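Local coordinates for DNA alpha-glucosyltransferase (Enterobacteria phage T4, PDB 1XV5), which is a phage glycosyltransferase of the GT-B clan, built from two domains that each carry a parallel beta sheet flanked by helices, at residues A[8-13]-A[123-128]; A[20-25]-A[35-40]; A[102-107]-A[132-137]; A[150-155]-A[168-173]; A[345-350]-A[359-364]. All coordinates share one frame; numbering follows the deposited sequence.

Contact 1 of 5, residues A[8-13]-A[123-128]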
# COMPACT_ATOMS: atom_id res chain seq x y z
N MET A 8 -1.28 13.74 7.32
CA MET A 8 -1.21 13.48 5.88
C MET A 8 -1.40 14.83 5.19
O MET A 8 -2.52 15.21 4.83
CB MET A 8 -2.31 12.51 5.43
CG MET A 8 -1.98 11.04 5.69
SD MET A 8 -3.30 9.93 5.13
CE MET A 8 -4.42 10.07 6.51
N ALA A 9 -0.30 15.55 5.01
CA ALA A 9 -0.33 16.88 4.39
C ALA A 9 -0.68 16.88 2.91
O ALA A 9 -0.93 17.94 2.33
CB ALA A 9 1.00 17.59 4.61
N ARG A 10 -0.71 15.71 2.28
CA ARG A 10 -1.06 15.64 0.86
C ARG A 10 -2.58 15.57 0.74
O ARG A 10 -3.15 15.96 -0.27
CB ARG A 10 -0.44 14.39 0.22
CG ARG A 10 -0.79 14.20 -1.26
CD ARG A 10 -0.21 12.88 -1.78
NE ARG A 10 -0.66 12.58 -3.14
CZ ARG A 10 -0.23 13.19 -4.24
NH1 ARG A 10 0.67 14.16 -4.15
NH2 ARG A 10 -0.70 12.84 -5.43
N GLY A 11 -3.21 15.08 1.80
CA GLY A 11 -4.65 14.92 1.83
C GLY A 11 -4.93 13.44 2.05
O GLY A 11 -3.99 12.65 2.14
N LEU A 12 -6.20 13.07 2.16
CA LEU A 12 -6.55 11.67 2.36
C LEU A 12 -6.88 11.08 0.99
O LEU A 12 -7.99 11.24 0.48
CB LEU A 12 -7.74 11.56 3.31
CG LEU A 12 -7.96 10.19 3.94
CD1 LEU A 12 -8.59 10.35 5.30
CD2 LEU A 12 -8.81 9.33 3.03
N GLU A 13 -5.90 10.40 0.40
CA GLU A 13 -6.03 9.84 -0.93
C GLU A 13 -6.81 8.53 -1.03
O GLU A 13 -7.36 8.22 -2.09
CB GLU A 13 -4.63 9.67 -1.54
CG GLU A 13 -4.62 9.55 -3.06
CD GLU A 13 -3.24 9.80 -3.66
OE1 GLU A 13 -3.12 9.80 -4.90
OE2 GLU A 13 -2.28 10.00 -2.89
N ARG A 123 8.89 13.33 -7.01
CA ARG A 123 9.01 14.73 -7.43
C ARG A 123 7.67 15.44 -7.54
O ARG A 123 7.62 16.65 -7.72
CB ARG A 123 9.77 14.84 -8.75
CG ARG A 123 11.25 14.48 -8.64
CD ARG A 123 12.08 15.12 -9.74
NE ARG A 123 13.50 14.85 -9.57
CZ ARG A 123 14.15 13.85 -10.16
NH1 ARG A 123 15.45 13.68 -9.94
NH2 ARG A 123 13.52 13.04 -11.00
N ARG A 124 6.58 14.68 -7.42
CA ARG A 124 5.25 15.27 -7.48
C ARG A 124 4.91 15.86 -6.11
O ARG A 124 3.76 16.17 -5.82
CB ARG A 124 4.20 14.22 -7.85
CG ARG A 124 4.28 13.70 -9.27
CD ARG A 124 3.16 12.70 -9.53
NE ARG A 124 3.15 12.20 -10.90
CZ ARG A 124 3.00 12.97 -11.98
NH1 ARG A 124 3.00 12.42 -13.19
NH2 ARG A 124 2.86 14.28 -11.84
N ASN A 125 5.93 15.99 -5.27
CA ASN A 125 5.77 16.53 -3.93
C ASN A 125 6.32 17.94 -3.81
O ASN A 125 7.18 18.35 -4.59
CB ASN A 125 6.53 15.66 -2.91
CG ASN A 125 5.92 14.29 -2.75
OD1 ASN A 125 6.58 13.28 -2.94
ND2 ASN A 125 4.65 14.25 -2.37
N LEU A 126 5.82 18.67 -2.82
CA LEU A 126 6.28 20.03 -2.55
C LEU A 126 6.63 20.08 -1.07
O LEU A 126 5.87 19.59 -0.23
CB LEU A 126 5.18 21.05 -2.85
CG LEU A 126 4.85 21.35 -4.32
CD1 LEU A 126 3.73 22.38 -4.39
CD2 LEU A 126 6.09 21.87 -5.03
N GLY A 127 7.79 20.66 -0.76
CA GLY A 127 8.20 20.77 0.63
C GLY A 127 8.74 19.50 1.25
O GLY A 127 8.84 19.41 2.48
N LEU A 128 9.07 18.51 0.44
CA LEU A 128 9.60 17.26 0.97
C LEU A 128 10.98 17.48 1.59
O LEU A 128 11.31 16.90 2.63
CB LEU A 128 9.69 16.19 -0.12
CG LEU A 128 10.17 14.81 0.36
CD1 LEU A 128 9.27 14.32 1.48
CD2 LEU A 128 10.16 13.84 -0.81
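R10 and N125 mark where the two backbones come nearest, still 8.4 Å apart from CA to CA, so only side-chain reach joins these loops. Residues M8 to G11 form a type I beta turn, closed by G11 N to M8 O at 3.1 Å; R10 sits at its third position, and the chain then leaves through G11 with a positive phi. Opposite, 123-128 runs irregularly until G127 occupies the N-cap position of helix 128-134. From the turn, R10 extends straight out, with CG anti to the backbone N (chi1 178°) and the chain stretched as far as NE. This carries the guanidinium edge towards R124, but R10 NH1 stops 4.0 Å from R124 O, too far for a hydrogen bond. The end of the N125 side chain also comes close to this group. What steadies the guanidinium is E13: R10 NE donates to E13 OE2 at 3.1 Å with an N-H...O angle of 157°, the oxygen near the guanidinium plane while the approach is 47° out of the carboxylate plane. The R124 guanidinium turns elsewhere, its NE 6.7 Å from R10 NH2. The turn backbone is held as well, through R10 N to S83 OG. The R10 side chain lies about 10 Å from the bound uridine-5'-diphosphate, on the loop that follows the first strand of a Rossmann-like sheet and leads into helix 17-30.

Contact 2 of 5, residues A[20-25]-A[35-40]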
# COMPACT_ATOMS: atom_id res chain seq x y z
N PHE A 20 -1.97 2.90 5.66
CA PHE A 20 -0.89 2.88 6.64
C PHE A 20 -1.23 3.78 7.82
O PHE A 20 -1.10 3.38 8.98
CB PHE A 20 0.41 3.37 6.00
CG PHE A 20 1.55 3.50 6.97
CD1 PHE A 20 2.31 2.39 7.33
CD2 PHE A 20 1.86 4.73 7.54
CE1 PHE A 20 3.35 2.50 8.24
CE2 PHE A 20 2.91 4.86 8.46
CZ PHE A 20 3.66 3.75 8.81
N SER A 21 -1.68 4.99 7.53
CA SER A 21 -2.03 5.94 8.58
C SER A 21 -3.10 5.40 9.52
O SER A 21 -3.04 5.63 10.73
CB SER A 21 -2.47 7.27 7.97
OG SER A 21 -1.40 7.87 7.27
N LEU A 22 -4.09 4.70 8.98
CA LEU A 22 -5.16 4.15 9.79
C LEU A 22 -4.67 2.97 10.63
O LEU A 22 -5.04 2.83 11.80
CB LEU A 22 -6.34 3.73 8.91
CG LEU A 22 -6.98 4.87 8.12
CD1 LEU A 22 -8.13 4.34 7.26
CD2 LEU A 22 -7.49 5.94 9.08
N GLU A 23 -3.84 2.12 10.03
CA GLU A 23 -3.29 0.97 10.74
C GLU A 23 -2.34 1.46 11.83
O GLU A 23 -2.25 0.87 12.91
CB GLU A 23 -2.55 0.04 9.77
CG GLU A 23 -3.47 -0.66 8.79
CD GLU A 23 -4.29 -1.77 9.44
OE1 GLU A 23 -5.32 -2.17 8.87
OE2 GLU A 23 -3.89 -2.25 10.53
N GLN A 24 -1.63 2.54 11.53
CA GLN A 24 -0.69 3.14 12.47
C GLN A 24 -1.47 3.67 13.67
O GLN A 24 -1.10 3.44 14.82
CB GLN A 24 0.06 4.29 11.79
CG GLN A 24 1.22 4.88 12.57
CD GLN A 24 2.10 5.76 11.70
OE1 GLN A 24 3.33 5.67 11.75
NE2 GLN A 24 1.47 6.61 10.91
N ARG A 25 -2.57 4.36 13.40
CA ARG A 25 -3.41 4.89 14.47
C ARG A 25 -3.89 3.74 15.33
O ARG A 25 -3.80 3.79 16.56
CB ARG A 25 -4.60 5.65 13.88
CG ARG A 25 -5.71 5.97 14.88
CD ARG A 25 -6.78 6.85 14.25
NE ARG A 25 -7.90 7.11 15.16
CZ ARG A 25 -8.87 6.24 15.41
NH1 ARG A 25 -9.84 6.56 16.26
NH2 ARG A 25 -8.88 5.05 14.82
N VAL A 35 -4.08 9.23 19.97
CA VAL A 35 -3.82 9.58 18.59
C VAL A 35 -4.82 10.53 17.93
O VAL A 35 -6.03 10.43 18.13
CB VAL A 35 -3.76 8.30 17.71
CG1 VAL A 35 -3.45 8.67 16.26
CG2 VAL A 35 -2.72 7.34 18.26
N THR A 36 -4.29 11.46 17.14
CA THR A 36 -5.12 12.38 16.38
C THR A 36 -4.68 12.18 14.94
O THR A 36 -3.48 12.17 14.65
CB THR A 36 -4.90 13.85 16.78
OG1 THR A 36 -3.52 14.21 16.60
CG2 THR A 36 -5.32 14.08 18.22
N LEU A 37 -5.64 11.96 14.05
CA LEU A 37 -5.33 11.76 12.63
C LEU A 37 -5.79 13.01 11.90
O LEU A 37 -6.98 13.31 11.86
CB LEU A 37 -6.07 10.53 12.10
CG LEU A 37 -5.86 10.19 10.62
CD1 LEU A 37 -4.39 9.86 10.36
CD2 LEU A 37 -6.73 9.00 10.26
N VAL A 38 -4.83 13.73 11.33
CA VAL A 38 -5.10 14.98 10.63
C VAL A 38 -4.68 14.92 9.17
O VAL A 38 -3.62 14.39 8.85
CB VAL A 38 -4.33 16.14 11.31
CG1 VAL A 38 -4.61 17.45 10.59
CG2 VAL A 38 -4.71 16.22 12.77
N TYR A 39 -5.51 15.46 8.28
CA TYR A 39 -5.16 15.48 6.87
C TYR A 39 -5.55 16.80 6.22
O TYR A 39 -6.55 17.41 6.58
CB TYR A 39 -5.81 14.32 6.12
CG TYR A 39 -7.32 14.38 5.99
CD1 TYR A 39 -8.15 13.97 7.04
CD2 TYR A 39 -7.91 14.84 4.82
CE1 TYR A 39 -9.54 14.01 6.91
CE2 TYR A 39 -9.29 14.89 4.68
CZ TYR A 39 -10.10 14.47 5.73
OH TYR A 39 -11.47 14.51 5.59
N ALA A 40 -4.73 17.24 5.26
CA ALA A 40 -4.98 18.48 4.54
C ALA A 40 -6.16 18.28 3.61
O ALA A 40 -6.17 17.36 2.79
CB ALA A 40 -3.75 18.89 3.75
O HOH W 1 -7.82 9.54 16.45
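L22 and L37 press together most tightly here: their CD2 methyls are 3.4 Å apart, closer than usual for carbon, with the two side chains crossing at about a right angle. The CB of L22 leaves the helix facing away from the strand, and it is the branch at CG that brings CD2 back. The other methyl of L37, CD1, rests against S21 CB at 4.0 Å, so the leucine fork is wedged between two successive helix residues. One turn further, R25 lays its aliphatic part over V35, R25 CG meeting V35 CG1 at 3.8 Å. Thrown to the carbonyl side by chi1 at 167° and extended from there, R25 continues past the valine to a bridging water, which accepts from R25 NE at 2.8 Å and donates to V35 O at 2.6 Å. Further out, F56 makes a cation-pi contact with R25, and S21 OG turns back to V17 O in its own helix. On the far side of strand 34-40 from I58, the backbone pairs with strand 3-8. Helix and strand segments run nearly antiparallel, at 167° with axes 9.6 Å apart, as expected where the helix of a beta-alpha-beta crossover (strand 3-8, helix 17-30, strand 34-40) covers its second strand in a Rossmann-like domain.

Contact 3 of 5, residues A[102-107]-A[132-137]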
# COMPACT_ATOMS: atom_id res chain seq x y z
N ASP A 102 8.38 25.03 10.22
CA ASP A 102 9.24 25.96 10.94
C ASP A 102 8.73 26.28 12.34
O ASP A 102 9.52 26.61 13.23
CB ASP A 102 9.38 27.27 10.16
CG ASP A 102 10.30 27.14 8.96
OD1 ASP A 102 10.42 28.13 8.20
OD2 ASP A 102 10.91 26.07 8.78
N ASN A 103 7.42 26.20 12.55
CA ASN A 103 6.85 26.53 13.85
C ASN A 103 6.44 25.37 14.74
O ASN A 103 5.82 25.58 15.78
CB ASN A 103 5.68 27.49 13.67
CG ASN A 103 6.12 28.85 13.18
OD1 ASN A 103 6.43 29.03 12.00
ND2 ASN A 103 6.18 29.81 14.09
N ILE A 104 6.77 24.14 14.35
CA ILE A 104 6.44 22.99 15.18
C ILE A 104 7.35 23.10 16.40
O ILE A 104 8.51 23.48 16.26
CB ILE A 104 6.76 21.66 14.46
CG1 ILE A 104 5.86 21.50 13.24
CG2 ILE A 104 6.59 20.50 15.43
CD1 ILE A 104 6.28 20.36 12.32
N LYS A 105 6.84 22.78 17.58
CA LYS A 105 7.65 22.87 18.79
C LYS A 105 8.93 22.06 18.61
O LYS A 105 8.90 20.90 18.20
CB LYS A 105 6.87 22.37 20.01
CG LYS A 105 5.64 23.20 20.32
CD LYS A 105 5.14 23.00 21.74
CE LYS A 105 4.62 21.60 21.97
NZ LYS A 105 4.12 21.44 23.36
N PRO A 106 10.09 22.67 18.91
CA PRO A 106 11.39 22.00 18.78
C PRO A 106 11.50 20.70 19.57
O PRO A 106 12.23 19.79 19.18
CB PRO A 106 12.37 23.06 19.28
CG PRO A 106 11.72 24.33 18.85
CD PRO A 106 10.27 24.10 19.23
N SER A 107 10.77 20.61 20.68
CA SER A 107 10.82 19.42 21.52
C SER A 107 10.05 18.24 20.93
O SER A 107 10.27 17.10 21.33
CB SER A 107 10.26 19.74 22.91
OG SER A 107 8.89 20.07 22.85
N VAL A 132 12.08 16.67 5.36
CA VAL A 132 13.19 15.79 5.68
C VAL A 132 14.20 16.45 6.62
O VAL A 132 14.72 15.82 7.53
CB VAL A 132 13.92 15.33 4.40
CG1 VAL A 132 15.20 14.58 4.75
CG2 VAL A 132 13.00 14.44 3.57
N ARG A 133 14.45 17.74 6.41
CA ARG A 133 15.41 18.46 7.24
C ARG A 133 14.94 18.66 8.68
O ARG A 133 15.76 18.78 9.59
CB ARG A 133 15.74 19.81 6.60
CG ARG A 133 16.47 19.68 5.27
CD ARG A 133 16.79 21.04 4.65
NE ARG A 133 17.47 20.90 3.37
CZ ARG A 133 18.72 20.46 3.23
NH1 ARG A 133 19.43 20.11 4.30
NH2 ARG A 133 19.25 20.35 2.02
N ARG A 134 13.63 18.68 8.89
CA ARG A 134 13.08 18.86 10.23
C ARG A 134 12.95 17.52 10.95
O ARG A 134 12.96 17.45 12.17
CB ARG A 134 11.70 19.53 10.16
CG ARG A 134 10.97 19.59 11.50
CD ARG A 134 11.73 20.42 12.52
NE ARG A 134 11.09 20.45 13.83
CZ ARG A 134 11.13 19.45 14.71
NH1 ARG A 134 10.51 19.57 15.88
NH2 ARG A 134 11.79 18.33 14.43
N ALA A 135 12.83 16.45 10.16
CA ALA A 135 12.67 15.11 10.71
C ALA A 135 13.77 14.67 11.66
O ALA A 135 14.95 14.90 11.43
CB ALA A 135 12.54 14.11 9.57
N ASP A 136 13.36 14.01 12.74
CA ASP A 136 14.29 13.48 13.73
C ASP A 136 14.48 12.00 13.41
O ASP A 136 15.45 11.38 13.82
CB ASP A 136 13.72 13.64 15.14
CG ASP A 136 13.58 15.09 15.55
OD1 ASP A 136 12.44 15.58 15.63
OD2 ASP A 136 14.62 15.74 15.78
N VAL A 137 13.52 11.46 12.66
CA VAL A 137 13.54 10.06 12.25
C VAL A 137 12.97 9.97 10.84
O VAL A 137 11.90 10.53 10.57
CB VAL A 137 12.68 9.18 13.18
CG1 VAL A 137 12.79 7.71 12.77
CG2 VAL A 137 13.12 9.35 14.64
O HOH W 2 9.91 23.09 13.98
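R134, the last helical residue of 128-134, does nearly all the touching of K105 and its neighbours. A bend at chi2 (63°) swings its chain across towards the loop after helix 91-103. NE uses a water as its partner: the water accepts from R134 NE at 2.9 Å and donates to I104 O at 2.7 Å. Beyond it, NH1 lies against K105 O, near the guanidinium plane, at 3.1 Å; the N-H...O angle of 126° makes this bond weak. The stronger partner of NH1 is I108 O, so the arginine gathers carbonyl groups along the loop that leads into strand 109-114. I104 CG2 packs obliquely on R134 NH1 at 4.1 Å. This is the end of the Rossmann-like sheet at which strands 109-114 and 137-140 begin, just after helices 91-103 and 128-134 finish. A135 leaves the helix, and D136 follows with a salt bridge that holds the other branch: R134 NH2 and D136 OD1 are 3.1 Å apart, OD1 lying in the guanidinium plane and NH2 coming from 37° above the carboxylate plane. D136 OD1 also accepts from V110 N. V137 then opens strand 137-140, its backbone hydrogen-bonded to V110 and V112 of strand 109-114.

Contact 4 of 5, residues A[150-155]-A[168-173]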
# COMPACT_ATOMS: atom_id res chain seq x y z
N VAL A 150 18.73 8.96 -4.70
CA VAL A 150 18.66 10.13 -5.56
C VAL A 150 18.35 11.42 -4.81
O VAL A 150 19.18 12.33 -4.78
CB VAL A 150 17.61 9.93 -6.68
CG1 VAL A 150 17.59 11.14 -7.59
CG2 VAL A 150 17.95 8.68 -7.48
N LEU A 151 17.18 11.50 -4.19
CA LEU A 151 16.79 12.70 -3.47
C LEU A 151 17.67 13.04 -2.27
O LEU A 151 18.11 14.18 -2.12
CB LEU A 151 15.32 12.62 -3.03
CG LEU A 151 14.28 12.79 -4.14
CD1 LEU A 151 14.37 11.65 -5.13
CD2 LEU A 151 12.89 12.85 -3.52
N MET A 152 17.93 12.05 -1.41
CA MET A 152 18.76 12.28 -0.24
C MET A 152 20.15 12.79 -0.59
O MET A 152 20.67 13.69 0.07
CB MET A 152 18.88 10.99 0.59
CG MET A 152 17.65 10.67 1.43
SD MET A 152 17.25 11.97 2.61
CE MET A 152 18.60 11.80 3.78
N LYS A 153 20.75 12.21 -1.62
CA LYS A 153 22.09 12.62 -2.03
C LYS A 153 22.03 13.97 -2.73
O LYS A 153 23.04 14.67 -2.84
CB LYS A 153 22.72 11.57 -2.94
CG LYS A 153 22.97 10.25 -2.23
CD LYS A 153 23.81 9.29 -3.05
CE LYS A 153 24.12 8.04 -2.25
NZ LYS A 153 25.03 7.10 -2.98
N GLU A 154 20.83 14.34 -3.18
CA GLU A 154 20.64 15.62 -3.86
C GLU A 154 20.49 16.73 -2.84
O GLU A 154 20.94 17.86 -3.06
CB GLU A 154 19.40 15.56 -4.76
CG GLU A 154 19.15 16.82 -5.56
CD GLU A 154 17.98 16.69 -6.50
OE1 GLU A 154 17.98 15.75 -7.33
OE2 GLU A 154 17.05 17.52 -6.42
N TRP A 155 19.85 16.42 -1.71
CA TRP A 155 19.65 17.40 -0.66
C TRP A 155 20.89 17.50 0.23
O TRP A 155 21.14 18.53 0.85
CB TRP A 155 18.43 17.04 0.20
CG TRP A 155 17.14 16.98 -0.56
CD1 TRP A 155 16.70 17.86 -1.52
CD2 TRP A 155 16.09 16.02 -0.40
NE1 TRP A 155 15.45 17.51 -1.96
CE2 TRP A 155 15.05 16.38 -1.29
CE3 TRP A 155 15.92 14.89 0.41
CZ2 TRP A 155 13.86 15.65 -1.38
CZ3 TRP A 155 14.74 14.16 0.31
CH2 TRP A 155 13.72 14.55 -0.58
N GLU A 168 26.48 15.94 7.07
CA GLU A 168 26.22 14.55 6.71
C GLU A 168 24.72 14.33 6.58
O GLU A 168 23.93 14.89 7.34
CB GLU A 168 26.75 13.60 7.79
CG GLU A 168 28.26 13.47 7.84
CD GLU A 168 28.70 12.44 8.86
OE1 GLU A 168 28.42 12.64 10.06
OE2 GLU A 168 29.31 11.43 8.46
N ALA A 169 24.32 13.53 5.60
CA ALA A 169 22.91 13.24 5.40
C ALA A 169 22.39 12.50 6.63
O ALA A 169 23.13 11.75 7.26
CB ALA A 169 22.73 12.37 4.15
N PRO A 170 21.12 12.73 6.99
CA PRO A 170 20.55 12.06 8.15
C PRO A 170 20.33 10.58 7.86
O PRO A 170 20.29 10.16 6.70
CB PRO A 170 19.24 12.82 8.37
CG PRO A 170 18.84 13.18 6.98
CD PRO A 170 20.15 13.65 6.38
N THR A 171 20.19 9.78 8.92
CA THR A 171 19.98 8.35 8.76
C THR A 171 18.57 8.02 8.29
O THR A 171 17.60 8.61 8.76
CB THR A 171 20.22 7.61 10.09
OG1 THR A 171 21.53 7.92 10.59
CG2 THR A 171 20.10 6.11 9.90
N VAL A 172 18.46 7.09 7.35
CA VAL A 172 17.17 6.66 6.84
C VAL A 172 17.02 5.20 7.22
O VAL A 172 17.86 4.37 6.87
CB VAL A 172 17.06 6.78 5.30
CG1 VAL A 172 15.68 6.29 4.84
CG2 VAL A 172 17.27 8.23 4.87
N TYR A 173 15.95 4.89 7.95
CA TYR A 173 15.70 3.53 8.39
C TYR A 173 14.71 2.83 7.47
O TYR A 173 13.82 3.46 6.90
CB TYR A 173 15.12 3.54 9.80
CG TYR A 173 16.03 4.17 10.83
CD1 TYR A 173 17.09 3.45 11.39
CD2 TYR A 173 15.84 5.48 11.24
CE1 TYR A 173 17.93 4.02 12.33
CE2 TYR A 173 16.68 6.07 12.18
CZ TYR A 173 17.72 5.33 12.72
OH TYR A 173 18.55 5.91 13.66
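M152 carries the whole contact with A169, P170 and V172, within the beta-alpha-beta unit of strand 137-140, helix 146-155 and strand 172-174 in the Rossmann-like N-terminal domain. The nearest backbones are M152 and A169, 7.1 Å from CA to CA. CB leaves the helix facing the other segment, and CG stands anti to the carbonyl carbon (chi1 -77°). From there the chain bends twice, at chi2 (-60°) and chi3 (-70°), curling instead of reaching straight out. The first bend sets SD at the edge of the W155 indole, in its plane, with M152 SD 3.9 Å from W155 CE3. The sulfur also packs against V132 of helix 128-134, M152 SD lying 3.9 Å from V132 CG1, so one atom touches its own helix and the helix before. The second bend turns the methyl to the incoming chain. There M152 CE meets the CG-CD side of the proline ring, 3.5 Å from P170 CG, which is tight for two carbons, and equally close to P170 CD. The same methyl faces A169 CB at 4.2 Å, on the more exposed flank. P170 and V172 both also rest on I138 of strand 137-140, the neighbouring strand of the sheet. On the strand side, V172 CG1 is anti to the backbone N, leaving its other methyl for the helix: M152 CE lies 4.0 Å from V172 CG2.

Contact 5 of 5, residues A[345-350]-A[359-364]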
# COMPACT_ATOMS: atom_id res chain seq x y z
N GLY A 345 2.47 -21.36 0.73
CA GLY A 345 1.12 -21.51 0.23
C GLY A 345 0.83 -20.49 -0.86
O GLY A 345 -0.18 -20.58 -1.56
N ILE A 346 1.72 -19.51 -1.00
CA ILE A 346 1.56 -18.48 -2.02
C ILE A 346 1.90 -19.06 -3.39
O ILE A 346 2.86 -19.82 -3.53
CB ILE A 346 2.51 -17.29 -1.76
CG1 ILE A 346 2.10 -16.57 -0.47
CG2 ILE A 346 2.49 -16.33 -2.95
CD1 ILE A 346 3.16 -15.62 0.08
N ILE A 347 1.10 -18.72 -4.39
CA ILE A 347 1.36 -19.19 -5.75
C ILE A 347 2.15 -18.07 -6.42
O ILE A 347 1.66 -16.95 -6.55
CB ILE A 347 0.05 -19.44 -6.52
CG1 ILE A 347 -0.69 -20.62 -5.88
CG2 ILE A 347 0.35 -19.70 -8.00
CD1 ILE A 347 -2.02 -20.97 -6.53
N TRP A 348 3.38 -18.37 -6.83
CA TRP A 348 4.21 -17.36 -7.46
C TRP A 348 4.04 -17.33 -8.98
O TRP A 348 4.61 -18.15 -9.70
CB TRP A 348 5.69 -17.57 -7.08
CG TRP A 348 5.92 -17.48 -5.59
CD1 TRP A 348 6.11 -18.51 -4.72
CD2 TRP A 348 5.93 -16.28 -4.80
NE1 TRP A 348 6.24 -18.03 -3.44
CE2 TRP A 348 6.13 -16.67 -3.46
CE3 TRP A 348 5.79 -14.92 -5.10
CZ2 TRP A 348 6.20 -15.74 -2.41
CZ3 TRP A 348 5.85 -13.99 -4.06
CH2 TRP A 348 6.05 -14.41 -2.73
N PHE A 349 3.24 -16.38 -9.42
CA PHE A 349 2.93 -16.17 -10.83
C PHE A 349 4.21 -16.03 -11.64
O PHE A 349 5.01 -15.13 -11.40
CB PHE A 349 2.08 -14.90 -10.96
CG PHE A 349 1.52 -14.68 -12.34
CD1 PHE A 349 2.32 -14.15 -13.35
CD2 PHE A 349 0.19 -14.97 -12.61
CE1 PHE A 349 1.80 -13.92 -14.63
CE2 PHE A 349 -0.34 -14.74 -13.88
CZ PHE A 349 0.46 -14.21 -14.89
N ASP A 350 4.40 -16.93 -12.60
CA ASP A 350 5.60 -16.92 -13.44
C ASP A 350 5.24 -16.58 -14.88
O ASP A 350 4.67 -17.41 -15.59
CB ASP A 350 6.26 -18.30 -13.39
CG ASP A 350 7.64 -18.30 -14.01
OD1 ASP A 350 7.94 -17.38 -14.80
OD2 ASP A 350 8.43 -19.23 -13.71
N GLU A 359 -1.56 -24.59 -13.58
CA GLU A 359 -1.66 -25.99 -13.16
C GLU A 359 -1.78 -26.07 -11.64
O GLU A 359 -2.53 -26.89 -11.12
CB GLU A 359 -0.44 -26.78 -13.64
CG GLU A 359 -0.43 -26.99 -15.15
CD GLU A 359 -1.62 -27.80 -15.63
OE1 GLU A 359 -1.91 -27.77 -16.85
OE2 GLU A 359 -2.27 -28.47 -14.80
N ARG A 360 -1.06 -25.21 -10.94
CA ARG A 360 -1.11 -25.20 -9.48
C ARG A 360 -2.49 -24.71 -9.04
O ARG A 360 -3.07 -25.22 -8.08
CB ARG A 360 -0.00 -24.30 -8.93
CG ARG A 360 0.08 -24.25 -7.40
CD ARG A 360 0.23 -25.64 -6.77
NE ARG A 360 0.54 -25.54 -5.34
CZ ARG A 360 0.57 -26.57 -4.51
NH1 ARG A 360 0.30 -27.80 -4.94
NH2 ARG A 360 0.88 -26.38 -3.23
N ILE A 361 -3.01 -23.71 -9.74
CA ILE A 361 -4.32 -23.16 -9.43
C ILE A 361 -5.39 -24.25 -9.60
O ILE A 361 -6.28 -24.40 -8.77
CB ILE A 361 -4.64 -21.96 -10.36
CG1 ILE A 361 -3.75 -20.78 -9.97
CG2 ILE A 361 -6.12 -21.60 -10.26
CD1 ILE A 361 -3.87 -19.58 -10.91
N LYS A 362 -5.29 -25.02 -10.68
CA LYS A 362 -6.25 -26.09 -10.91
C LYS A 362 -6.13 -27.15 -9.82
O LYS A 362 -7.13 -27.75 -9.41
CB LYS A 362 -6.04 -26.71 -12.29
CG LYS A 362 -6.44 -25.79 -13.44
CD LYS A 362 -6.45 -26.52 -14.78
CE LYS A 362 -5.06 -26.98 -15.19
NZ LYS A 362 -5.11 -27.78 -16.45
N GLU A 363 -4.91 -27.38 -9.35
CA GLU A 363 -4.69 -28.37 -8.30
C GLU A 363 -5.40 -27.97 -7.01
O GLU A 363 -6.12 -28.77 -6.41
CB GLU A 363 -3.19 -28.55 -8.05
CG GLU A 363 -2.85 -29.43 -6.86
CD GLU A 363 -1.37 -29.75 -6.77
OE1 GLU A 363 -0.55 -28.85 -7.08
OE2 GLU A 363 -1.02 -30.89 -6.39
N LEU A 364 -5.22 -26.73 -6.58
CA LEU A 364 -5.88 -26.28 -5.36
C LEU A 364 -7.40 -26.18 -5.54
O LEU A 364 -8.16 -26.43 -4.61
CB LEU A 364 -5.32 -24.92 -4.90
CG LEU A 364 -4.04 -24.96 -4.06
CD1 LEU A 364 -2.91 -25.57 -4.86
CD2 LEU A 364 -3.68 -23.55 -3.61
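I347 against R360, I361 and L364 is a buried, apolar strand-to-helix packing at the edge of the C-terminal Rossmann-like domain, where strand 347-349 is one of the two edge strands of the parallel sheet. The short axes pass 9.8 Å apart and run roughly antiparallel, at 152°, as when a helix folds back over the strand it follows. A single methyl does most of the work. With chi1 at -67° the longer branch of I347 points away from its own carbonyl and then extends, so that CD1 enters a groove between neighbouring helix residues. I347 CD1 is 3.9 Å from I361 CG1, the two isoleucines crossing at about a right angle, and 4.2 Å from L364 CD2 one turn on. On the more open flank R360 CG lies 4.0 Å from I347 CD1; a bend at chi2 (55°) lets the arginine offer its aliphatic part here while its charged end goes elsewhere. L364 CD1 lies over one face of that guanidinium, toward its rim. Inward, I347 and L364 both rest on I319 of strand 319-323, the next strand in; I361 and L364 reach F290 of strand 288-293, and L364 also touches E374 of helix 368-386.

Contacts 1 to 4 all belong to the N-terminal domain and its sheet, whereas contact 5 sits in the second domain, 36 to 48 Å from the others between centres. Contact 2 lies within the chain closed off by contact 1, and the two meet where M8 pairs with V38 and A40. Contacts 1 and 3 alternate along the sequence and adjoin around residues 128-132. Contacts 3 and 4, 16 Å apart between centres, share the packing of helices 128-134 and 146-155, including the hydrogen bond from R133 NH2 to W155 O, 2.9 Å. Contact 4 also touches contact 1 through L128. The series thus runs across one Rossmann-like domain and then to the other, the two-domain layout of GT-B proteins.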